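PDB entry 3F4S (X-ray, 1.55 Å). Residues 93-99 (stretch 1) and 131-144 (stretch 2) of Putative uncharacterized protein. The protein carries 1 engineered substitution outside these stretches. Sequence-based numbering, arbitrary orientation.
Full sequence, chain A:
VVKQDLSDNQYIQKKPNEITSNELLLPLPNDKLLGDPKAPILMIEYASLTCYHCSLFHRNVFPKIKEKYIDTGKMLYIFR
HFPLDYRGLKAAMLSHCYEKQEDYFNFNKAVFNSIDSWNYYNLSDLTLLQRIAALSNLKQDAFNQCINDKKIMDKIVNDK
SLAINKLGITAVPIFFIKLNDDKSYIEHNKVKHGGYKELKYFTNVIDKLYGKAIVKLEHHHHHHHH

Stretch 1 (93-99) MLSHCYE
Stretch 2 131-144: RIAALSNLKQDAFN

Leu 138 lies at the centre of this contact. Its CA-to-CB bond points toward stretch 1, and its side chain is t at chi1 and p at chi2. This brings Leu 138 CD2 close to three residues: 3.7 Å from Leu 94 CD1, 3.9 Å from Cys 97 CB and 3.7 Å from Tyr 98 OH. Leu 94 also points toward its partner stretch, with the same t, p rotamer. Leu 94 CD2 comes within 3.5 Å of Phe 143 CE1, approaching that ring obliquely. Phe 143 starts sideways, but chi1 of 175° swings the ring nearer; chi2 of 86° sets the ring plane.

The nearest CA pairs set the register. Leu 94 CA is 7.0 Å from Phe 143 CA, and Cys 97 CA is 7.2 Å from Ala 142 CA. The partner number thus falls from 143 to 142 as stretch 1 goes from 94 to 97. Leu 94 is helical, and 95-97 keep helical phi/psi. Tyr 98 then extends, at -115/104. In stretch 2, the helix ending at 135 gives way at Ser 136 (-101/12). Asn 137 takes a left-handed conformation (59/29), and Leu 138 is extended (-79/124). Leu 138 N bonds back to Ala 133 O at 3.0 Å. Lys 139, at the N-cap position, precedes the helix that starts at 140.

Cys 97 points toward stretch 2 with chi1 off the wells at -105°. Cys 97 SG lies 3.3 Å from Ala 142 O and 4.4 Å from Ala 142 CB. The same residue is covalently bonded to a group elsewhere in the structure.

Tyr 98 forms the polar edge. Its CA-to-CB bond runs sideways, but chi1 of -60° carries the OH to the end of the helix, and chi2 of -96° orients the ring. There Tyr 98 OH lies 3.9 Å from Ala 133 CA. Tyr 98 OH and Ser 136 OG share a 2.7 Å hydrogen bond, with OG near the ring plane. This is the only hydrogen bond between the stretches. Ser 136, p at chi1, points toward stretch 1.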

# COMPACT_ATOMS: atom_id res chain seq x y z
N MET A 93 3.40 -7.40 9.26
CA MET A 93 3.31 -7.24 10.71
C MET A 93 4.36 -6.25 11.21
O MET A 93 4.07 -5.37 12.03
CB MET A 93 3.46 -8.59 11.41
CG MET A 93 2.27 -9.54 11.15
SD MET A 93 2.58 -11.23 11.68
CE MET A 93 2.82 -11.00 13.45
N LEU A 94 5.59 -6.40 10.73
CA LEU A 94 6.68 -5.53 11.16
C LEU A 94 6.42 -4.06 10.82
O LEU A 94 6.84 -3.17 11.55
CB LEU A 94 8.02 -6.00 10.59
CG LEU A 94 9.28 -5.28 11.08
CD1 LEU A 94 9.33 -5.26 12.61
CD2 LEU A 94 10.52 -5.93 10.49
N SER A 95 5.71 -3.81 9.72
CA SER A 95 5.43 -2.43 9.31
C SER A 95 4.69 -1.66 10.40
O SER A 95 4.75 -0.44 10.45
CB SER A 95 4.65 -2.39 7.99
OG SER A 95 3.29 -2.73 8.20
N HIS A 96 3.99 -2.38 11.27
CA HIS A 96 3.25 -1.74 12.35
C HIS A 96 4.14 -1.22 13.47
O HIS A 96 3.66 -0.53 14.38
CB HIS A 96 2.18 -2.68 12.88
CG HIS A 96 1.03 -2.85 11.95
ND1 HIS A 96 -0.23 -2.35 12.22
CD2 HIS A 96 0.94 -3.43 10.73
CE1 HIS A 96 -1.04 -2.63 11.22
NE2 HIS A 96 -0.35 -3.28 10.30
N CYS A 97 5.43 -1.54 13.42
CA CYS A 97 6.42 -0.94 14.32
C CYS A 97 6.78 0.49 13.89
O CYS A 97 7.55 1.16 14.57
CB CYS A 97 7.70 -1.80 14.37
SG CYS A 97 7.94 -2.81 15.85
N TYR A 98 6.25 0.92 12.75
CA TYR A 98 6.56 2.24 12.19
C TYR A 98 5.31 3.13 12.17
O TYR A 98 4.43 2.96 11.34
CB TYR A 98 7.17 2.10 10.80
CG TYR A 98 8.44 1.29 10.83
CD1 TYR A 98 9.68 1.90 10.88
CD2 TYR A 98 8.40 -0.10 10.85
CE1 TYR A 98 10.85 1.15 10.94
CE2 TYR A 98 9.55 -0.85 10.90
CZ TYR A 98 10.77 -0.22 10.95
OH TYR A 98 11.92 -0.98 10.99
N GLU A 99 5.26 4.08 13.10
CA GLU A 99 4.04 4.84 13.36
C GLU A 99 3.85 6.06 12.46
O GLU A 99 2.76 6.28 11.93
CB GLU A 99 3.97 5.25 14.84
N ARG A 131 17.82 -6.99 9.02
CA ARG A 131 18.68 -5.98 8.43
C ARG A 131 17.95 -4.65 8.31
O ARG A 131 18.49 -3.59 8.67
CB ARG A 131 19.19 -6.45 7.06
CG ARG A 131 20.07 -5.41 6.35
CD ARG A 131 19.36 -4.85 5.14
NE ARG A 131 19.47 -5.76 4.00
CZ ARG A 131 19.00 -5.52 2.78
NH1 ARG A 131 18.35 -4.39 2.52
NH2 ARG A 131 19.18 -6.41 1.83
N ILE A 132 16.73 -4.69 7.81
CA ILE A 132 15.95 -3.47 7.67
C ILE A 132 15.66 -2.83 9.03
O ILE A 132 15.73 -1.60 9.18
CB ILE A 132 14.66 -3.72 6.88
CG1 ILE A 132 15.01 -4.06 5.42
CG2 ILE A 132 13.73 -2.51 6.98
CD1 ILE A 132 13.82 -4.47 4.55
N ALA A 133 15.35 -3.65 10.02
CA ALA A 133 15.13 -3.19 11.38
C ALA A 133 16.38 -2.49 11.93
O ALA A 133 16.30 -1.41 12.50
CB ALA A 133 14.72 -4.35 12.27
N ALA A 134 17.54 -3.11 11.74
CA ALA A 134 18.78 -2.52 12.23
C ALA A 134 19.05 -1.17 11.56
O ALA A 134 19.39 -0.18 12.23
CB ALA A 134 19.95 -3.47 12.04
N LEU A 135 18.88 -1.12 10.24
CA LEU A 135 19.14 0.11 9.50
C LEU A 135 18.21 1.23 9.93
O LEU A 135 18.53 2.41 9.77
CB LEU A 135 19.03 -0.14 7.99
CG LEU A 135 20.17 -0.93 7.35
CD1 LEU A 135 19.82 -1.33 5.90
CD2 LEU A 135 21.49 -0.15 7.40
N SER A 136 17.05 0.88 10.48
CA SER A 136 16.09 1.88 10.93
C SER A 136 16.13 2.09 12.44
O SER A 136 15.25 2.75 13.00
CB SER A 136 14.67 1.52 10.49
OG SER A 136 14.26 0.29 11.06
N ASN A 137 17.16 1.55 13.09
CA ASN A 137 17.33 1.73 14.53
C ASN A 137 16.16 1.22 15.38
O ASN A 137 15.90 1.73 16.47
CB ASN A 137 17.62 3.20 14.85
CG ASN A 137 18.72 3.76 13.99
OD1 ASN A 137 18.52 4.69 13.21
ND2 ASN A 137 19.89 3.16 14.09
N LEU A 138 15.47 0.21 14.87
CA LEU A 138 14.42 -0.47 15.62
C LEU A 138 15.08 -1.44 16.59
O LEU A 138 15.85 -2.30 16.18
CB LEU A 138 13.48 -1.21 14.67
CG LEU A 138 12.21 -1.82 15.26
CD1 LEU A 138 11.30 -0.74 15.85
CD2 LEU A 138 11.46 -2.64 14.21
N LYS A 139 14.79 -1.30 17.88
CA LYS A 139 15.43 -2.15 18.87
C LYS A 139 14.92 -3.59 18.79
O LYS A 139 13.79 -3.83 18.36
CB LYS A 139 15.25 -1.59 20.28
CG LYS A 139 16.22 -0.47 20.61
CD LYS A 139 16.09 -0.01 22.05
CE LYS A 139 16.55 -1.08 23.03
NZ LYS A 139 16.65 -0.55 24.43
N GLN A 140 15.75 -4.54 19.20
CA GLN A 140 15.39 -5.95 19.08
C GLN A 140 14.08 -6.30 19.80
O GLN A 140 13.27 -7.06 19.26
CB GLN A 140 16.53 -6.86 19.56
CG GLN A 140 16.30 -8.33 19.23
CD GLN A 140 16.09 -8.57 17.74
OE1 GLN A 140 16.68 -7.88 16.91
NE2 GLN A 140 15.27 -9.55 17.41
N ASP A 141 13.87 -5.76 20.99
CA ASP A 141 12.65 -6.08 21.73
C ASP A 141 11.39 -5.60 20.99
O ASP A 141 10.37 -6.29 20.96
CB ASP A 141 12.68 -5.57 23.18
CG ASP A 141 12.96 -4.07 23.29
OD1 ASP A 141 13.12 -3.39 22.25
OD2 ASP A 141 13.03 -3.57 24.43
N ALA A 142 11.47 -4.41 20.40
CA ALA A 142 10.36 -3.87 19.62
C ALA A 142 10.15 -4.71 18.36
O ALA A 142 9.01 -5.04 18.01
CB ALA A 142 10.65 -2.43 19.24
N PHE A 143 11.24 -5.06 17.69
CA PHE A 143 11.21 -5.94 16.53
C PHE A 143 10.49 -7.25 16.86
O PHE A 143 9.56 -7.66 16.16
CB PHE A 143 12.65 -6.23 16.06
CG PHE A 143 12.75 -7.23 14.94
CD1 PHE A 143 12.63 -6.84 13.62
CD2 PHE A 143 13.01 -8.57 15.21
CE1 PHE A 143 12.73 -7.76 12.58
CE2 PHE A 143 13.11 -9.50 14.19
CZ PHE A 143 12.97 -9.09 12.87
N ASN A 144 10.93 -7.90 17.93
CA ASN A 144 10.38 -9.20 18.31
C ASN A 144 8.90 -9.11 18.62
O ASN A 144 8.11 -9.97 18.24
CB ASN A 144 11.12 -9.77 19.51
CG ASN A 144 12.50 -10.28 19.16
OD1 ASN A 144 12.77 -10.63 18.01
ND2 ASN A 144 13.39 -10.33 20.15